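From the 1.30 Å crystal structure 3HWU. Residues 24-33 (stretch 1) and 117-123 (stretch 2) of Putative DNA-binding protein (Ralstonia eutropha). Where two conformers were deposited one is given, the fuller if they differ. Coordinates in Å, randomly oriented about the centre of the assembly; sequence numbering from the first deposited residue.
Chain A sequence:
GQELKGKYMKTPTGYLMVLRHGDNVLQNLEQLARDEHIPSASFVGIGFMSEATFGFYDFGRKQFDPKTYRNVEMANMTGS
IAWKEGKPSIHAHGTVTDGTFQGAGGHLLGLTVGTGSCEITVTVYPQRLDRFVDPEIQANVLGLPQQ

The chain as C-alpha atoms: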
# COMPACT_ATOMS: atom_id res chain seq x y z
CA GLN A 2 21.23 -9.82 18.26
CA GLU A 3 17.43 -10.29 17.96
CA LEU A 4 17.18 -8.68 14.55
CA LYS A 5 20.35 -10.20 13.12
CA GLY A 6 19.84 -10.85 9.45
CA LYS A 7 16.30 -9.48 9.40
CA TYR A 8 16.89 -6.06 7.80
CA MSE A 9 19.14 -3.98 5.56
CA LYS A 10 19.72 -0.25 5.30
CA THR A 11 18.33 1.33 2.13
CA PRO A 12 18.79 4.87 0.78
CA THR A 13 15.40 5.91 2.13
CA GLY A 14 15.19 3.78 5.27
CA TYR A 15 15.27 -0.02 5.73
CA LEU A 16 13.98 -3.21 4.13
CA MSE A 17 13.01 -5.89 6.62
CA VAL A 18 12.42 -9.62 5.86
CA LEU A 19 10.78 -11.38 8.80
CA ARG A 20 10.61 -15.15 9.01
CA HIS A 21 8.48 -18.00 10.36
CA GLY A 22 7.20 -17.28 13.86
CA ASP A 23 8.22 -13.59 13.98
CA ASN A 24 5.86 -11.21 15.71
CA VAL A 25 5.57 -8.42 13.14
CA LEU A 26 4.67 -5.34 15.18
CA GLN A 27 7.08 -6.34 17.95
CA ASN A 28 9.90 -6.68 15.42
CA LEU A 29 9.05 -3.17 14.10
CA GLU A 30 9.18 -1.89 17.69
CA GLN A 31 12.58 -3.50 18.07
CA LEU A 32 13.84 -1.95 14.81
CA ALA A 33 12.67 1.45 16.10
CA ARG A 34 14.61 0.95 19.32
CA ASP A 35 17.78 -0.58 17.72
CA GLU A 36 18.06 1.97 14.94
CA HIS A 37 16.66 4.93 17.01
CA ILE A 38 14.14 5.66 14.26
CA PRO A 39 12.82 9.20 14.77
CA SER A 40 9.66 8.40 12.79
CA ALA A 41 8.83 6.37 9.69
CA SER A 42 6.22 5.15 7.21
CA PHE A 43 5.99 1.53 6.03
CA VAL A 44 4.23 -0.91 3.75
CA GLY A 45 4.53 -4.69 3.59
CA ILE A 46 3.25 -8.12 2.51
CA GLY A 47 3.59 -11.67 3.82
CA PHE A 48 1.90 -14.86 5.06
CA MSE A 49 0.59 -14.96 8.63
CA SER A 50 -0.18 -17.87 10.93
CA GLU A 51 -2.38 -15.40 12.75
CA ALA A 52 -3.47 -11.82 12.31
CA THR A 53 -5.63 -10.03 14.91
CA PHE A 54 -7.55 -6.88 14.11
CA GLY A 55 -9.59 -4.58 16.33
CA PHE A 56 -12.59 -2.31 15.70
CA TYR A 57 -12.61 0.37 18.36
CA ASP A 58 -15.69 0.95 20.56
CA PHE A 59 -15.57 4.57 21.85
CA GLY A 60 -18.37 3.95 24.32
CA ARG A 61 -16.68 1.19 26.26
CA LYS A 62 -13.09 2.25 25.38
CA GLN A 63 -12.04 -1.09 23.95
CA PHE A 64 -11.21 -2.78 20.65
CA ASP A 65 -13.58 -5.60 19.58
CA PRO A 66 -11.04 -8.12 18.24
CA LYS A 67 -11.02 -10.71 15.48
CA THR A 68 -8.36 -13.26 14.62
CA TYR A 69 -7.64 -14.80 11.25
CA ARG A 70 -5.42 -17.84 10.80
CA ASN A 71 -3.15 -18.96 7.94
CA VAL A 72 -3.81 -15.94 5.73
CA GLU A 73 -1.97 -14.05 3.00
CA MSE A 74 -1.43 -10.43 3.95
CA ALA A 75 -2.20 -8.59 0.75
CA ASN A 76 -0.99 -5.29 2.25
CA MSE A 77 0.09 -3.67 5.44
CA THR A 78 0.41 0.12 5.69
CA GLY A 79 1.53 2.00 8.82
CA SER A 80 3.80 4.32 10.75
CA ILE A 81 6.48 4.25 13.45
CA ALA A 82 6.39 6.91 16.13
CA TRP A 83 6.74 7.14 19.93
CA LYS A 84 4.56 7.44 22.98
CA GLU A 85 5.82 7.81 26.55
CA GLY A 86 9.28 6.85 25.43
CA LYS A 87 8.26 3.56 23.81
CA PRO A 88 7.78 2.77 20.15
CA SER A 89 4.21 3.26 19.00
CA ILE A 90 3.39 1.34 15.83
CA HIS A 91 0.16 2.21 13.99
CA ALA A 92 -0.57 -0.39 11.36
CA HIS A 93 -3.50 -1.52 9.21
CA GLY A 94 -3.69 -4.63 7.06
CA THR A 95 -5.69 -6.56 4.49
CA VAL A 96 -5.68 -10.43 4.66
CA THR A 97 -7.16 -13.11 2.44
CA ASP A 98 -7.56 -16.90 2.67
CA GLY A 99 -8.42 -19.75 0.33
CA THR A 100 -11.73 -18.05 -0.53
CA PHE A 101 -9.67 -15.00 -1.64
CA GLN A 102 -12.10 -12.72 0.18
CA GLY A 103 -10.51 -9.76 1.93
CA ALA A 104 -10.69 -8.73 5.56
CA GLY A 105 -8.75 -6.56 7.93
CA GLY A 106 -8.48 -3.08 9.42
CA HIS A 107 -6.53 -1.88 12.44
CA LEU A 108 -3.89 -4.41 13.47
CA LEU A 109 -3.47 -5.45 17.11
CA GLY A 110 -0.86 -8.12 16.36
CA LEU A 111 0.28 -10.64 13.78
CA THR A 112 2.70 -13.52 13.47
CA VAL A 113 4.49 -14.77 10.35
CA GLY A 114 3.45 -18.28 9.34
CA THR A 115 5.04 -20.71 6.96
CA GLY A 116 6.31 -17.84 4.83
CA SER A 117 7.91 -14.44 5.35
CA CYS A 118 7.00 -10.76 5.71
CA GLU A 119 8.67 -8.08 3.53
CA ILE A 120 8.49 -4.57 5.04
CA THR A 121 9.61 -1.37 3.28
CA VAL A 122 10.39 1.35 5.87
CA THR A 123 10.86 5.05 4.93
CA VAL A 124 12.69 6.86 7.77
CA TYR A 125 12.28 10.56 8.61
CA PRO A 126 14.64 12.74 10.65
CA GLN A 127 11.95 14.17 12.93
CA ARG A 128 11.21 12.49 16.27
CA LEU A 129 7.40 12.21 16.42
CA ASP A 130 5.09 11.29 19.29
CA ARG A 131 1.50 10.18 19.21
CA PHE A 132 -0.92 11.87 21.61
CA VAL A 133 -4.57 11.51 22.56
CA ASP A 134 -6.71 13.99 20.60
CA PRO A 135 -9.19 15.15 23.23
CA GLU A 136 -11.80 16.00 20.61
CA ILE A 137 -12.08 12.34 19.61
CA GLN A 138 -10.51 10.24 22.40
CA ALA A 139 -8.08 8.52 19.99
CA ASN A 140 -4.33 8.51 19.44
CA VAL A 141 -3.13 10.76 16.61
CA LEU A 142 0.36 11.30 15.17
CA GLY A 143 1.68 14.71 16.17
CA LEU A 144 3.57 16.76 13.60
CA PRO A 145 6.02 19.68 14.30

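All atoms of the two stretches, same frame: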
# COMPACT_ATOMS: atom_id res chain seq x y z
N ASN A 24 6.92 -12.09 15.33
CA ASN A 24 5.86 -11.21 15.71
C ASN A 24 6.08 -9.86 15.03
O ASN A 24 7.06 -9.17 15.33
CB ASN A 24 5.80 -11.04 17.23
CG ASN A 24 4.67 -10.15 17.66
OD1 ASN A 24 4.61 -9.00 17.23
ND2 ASN A 24 3.72 -10.68 18.45
N VAL A 25 5.23 -9.52 14.08
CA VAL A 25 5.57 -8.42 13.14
C VAL A 25 5.64 -7.06 13.82
O VAL A 25 6.63 -6.32 13.65
CB VAL A 25 4.58 -8.43 11.97
CG1 VAL A 25 4.79 -7.19 11.03
CG2 VAL A 25 4.69 -9.74 11.15
N LEU A 26 4.62 -6.68 14.58
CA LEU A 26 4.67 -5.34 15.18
C LEU A 26 5.77 -5.26 16.23
O LEU A 26 6.40 -4.23 16.37
CB LEU A 26 3.32 -4.87 15.73
CG LEU A 26 2.14 -4.93 14.72
CD1 LEU A 26 0.93 -4.32 15.41
CD2 LEU A 26 2.43 -4.21 13.44
N GLN A 27 5.98 -6.34 16.98
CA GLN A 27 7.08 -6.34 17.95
C GLN A 27 8.44 -6.21 17.27
O GLN A 27 9.33 -5.51 17.77
CB GLN A 27 7.00 -7.61 18.82
CG GLN A 27 5.80 -7.65 19.74
CD GLN A 27 5.65 -8.93 20.54
OE1 GLN A 27 6.48 -9.86 20.47
NE2 GLN A 27 4.57 -8.98 21.31
N ASN A 28 8.63 -6.84 16.12
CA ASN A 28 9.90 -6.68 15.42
C ASN A 28 10.07 -5.24 14.89
O ASN A 28 11.17 -4.73 14.87
CB ASN A 28 10.03 -7.71 14.29
CG ASN A 28 10.66 -9.01 14.75
OD1 ASN A 28 11.90 -9.11 14.69
ND2 ASN A 28 9.88 -9.97 15.16
N LEU A 29 8.98 -4.60 14.48
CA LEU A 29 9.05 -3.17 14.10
C LEU A 29 9.38 -2.27 15.30
O LEU A 29 10.15 -1.31 15.17
CB LEU A 29 7.75 -2.74 13.44
CG LEU A 29 7.61 -3.22 11.98
CD1 LEU A 29 6.13 -3.14 11.54
CD2 LEU A 29 8.53 -2.41 11.04
N GLU A 30 8.79 -2.57 16.45
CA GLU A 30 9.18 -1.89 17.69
C GLU A 30 10.66 -2.05 17.96
O GLU A 30 11.34 -1.08 18.34
CB GLU A 30 8.38 -2.43 18.86
CG GLU A 30 6.88 -2.10 18.81
CD GLU A 30 5.99 -2.87 19.79
OE1 GLU A 30 6.47 -3.81 20.45
OE2 GLU A 30 4.78 -2.53 19.84
N GLN A 31 11.16 -3.28 17.83
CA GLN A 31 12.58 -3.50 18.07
C GLN A 31 13.48 -2.77 17.05
O GLN A 31 14.56 -2.27 17.41
CB GLN A 31 12.89 -5.01 18.08
CG GLN A 31 14.30 -5.30 18.60
CD GLN A 31 14.43 -4.94 20.05
OE1 GLN A 31 13.50 -5.17 20.85
NE2 GLN A 31 15.56 -4.33 20.41
N LEU A 32 13.09 -2.73 15.77
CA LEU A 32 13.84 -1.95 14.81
C LEU A 32 13.88 -0.46 15.22
O LEU A 32 14.92 0.20 15.13
CB LEU A 32 13.19 -2.09 13.42
CG LEU A 32 13.89 -1.33 12.29
CD1 LEU A 32 15.17 -1.95 11.85
CD2 LEU A 32 12.93 -1.21 11.07
N ALA A 33 12.74 0.05 15.66
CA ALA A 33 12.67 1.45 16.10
C ALA A 33 13.66 1.73 17.24
O ALA A 33 14.36 2.76 17.25
CB ALA A 33 11.21 1.83 16.50
N SER A 117 7.06 -15.57 4.92
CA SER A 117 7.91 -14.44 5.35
C SER A 117 7.06 -13.17 5.39
O SER A 117 5.88 -13.22 5.03
CB SER A 117 9.10 -14.27 4.39
OG SER A 117 8.66 -14.02 3.08
N CYS A 118 7.65 -12.06 5.78
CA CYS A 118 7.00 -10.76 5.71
C CYS A 118 8.05 -9.75 5.25
O CYS A 118 9.06 -9.57 5.94
CB CYS A 118 6.37 -10.38 7.07
SG CYS A 118 5.66 -8.76 7.11
N GLU A 119 7.81 -9.11 4.11
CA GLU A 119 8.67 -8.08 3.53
C GLU A 119 8.11 -6.73 3.94
O GLU A 119 6.93 -6.49 3.73
CB GLU A 119 8.71 -8.17 2.02
CG GLU A 119 9.24 -9.49 1.48
CD GLU A 119 9.11 -9.65 -0.02
OE1 GLU A 119 8.70 -8.69 -0.69
OE2 GLU A 119 9.44 -10.75 -0.51
N ILE A 120 8.94 -5.87 4.54
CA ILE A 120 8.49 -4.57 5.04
C ILE A 120 9.42 -3.49 4.52
O ILE A 120 10.64 -3.54 4.81
CB ILE A 120 8.40 -4.50 6.58
CG1 ILE A 120 7.64 -5.69 7.16
CG2 ILE A 120 7.73 -3.16 6.99
CD1 ILE A 120 7.77 -5.83 8.69
N THR A 121 8.85 -2.50 3.85
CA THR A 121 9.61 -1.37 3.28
C THR A 121 9.41 -0.16 4.19
O THR A 121 8.26 0.31 4.31
CB THR A 121 9.07 -1.08 1.86
OG1 THR A 121 9.25 -2.28 1.11
CG2 THR A 121 9.78 0.10 1.25
N VAL A 122 10.48 0.32 4.85
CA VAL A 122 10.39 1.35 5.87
C VAL A 122 11.07 2.62 5.35
O VAL A 122 12.25 2.58 4.91
CB VAL A 122 11.09 0.89 7.17
CG1 VAL A 122 10.94 1.97 8.28
CG2 VAL A 122 10.55 -0.46 7.68
N THR A 123 10.35 3.73 5.34
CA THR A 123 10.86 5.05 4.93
C THR A 123 11.06 5.87 6.20
O THR A 123 10.10 6.15 6.91
CB THR A 123 9.89 5.74 4.01
OG1 THR A 123 9.63 4.87 2.89
CG2 THR A 123 10.43 7.06 3.50

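The contact between residues 24-33 and 117-123 is a small, wholly apolar packing of one helix against the face of a β-strand, held together by side-chain contact without a single hydrogen bond between the two segments. It illustrates how two different periodicities can be matched. Along a strand, side chains alternate, so Cys118, Ile120 and Val122 direct their CA-to-CB bonds toward the helix, while Ser117, Glu119, Thr121 and Thr123 stay out of its reach. A helix repeats every three to four residues, and Val25, Leu29 and Leu32 accordingly supply its side of the contact.

The two axes run in broadly the same direction, 41° apart, and approach to 11.3 Å, a separation that the side chains fill. The pairing therefore advances in step along both elements. At the start of the helix, Val25 bridges two strand residues: its CG2 lies 4.3 Å from Cys118 SG, and its CG1 lies 4.0 Å from Ile120 CD1, the closest approach in the contact. One turn later, Leu29 CD2 sits 4.2 Å from Ile120 CG2 and 4.4 Å from Val122 CG2. The CA-to-CB bond of Leu29 points sideways, yet its m,t rotamer brings the end of the side chain nearer the strand. Leu32 completes the series, with CD2 4.2 Å from Val122 CG2.

Two side-chain hydrogen bonds lie within stretch 1, at the start of the helix, and none crosses to the strand. Asn24, at the N-cap, accepts a capping bond from Gln27 N to its OD1 at 3.0 Å, occupying a backbone amide that has no preceding turn to pair with. Asn28 directs its CA-to-CB bond toward the strand but makes no contact there; its ND2 donates to Asn24 O at 2.9 Å, and the same carbonyl oxygen also receives Asn28 N at 2.9 Å.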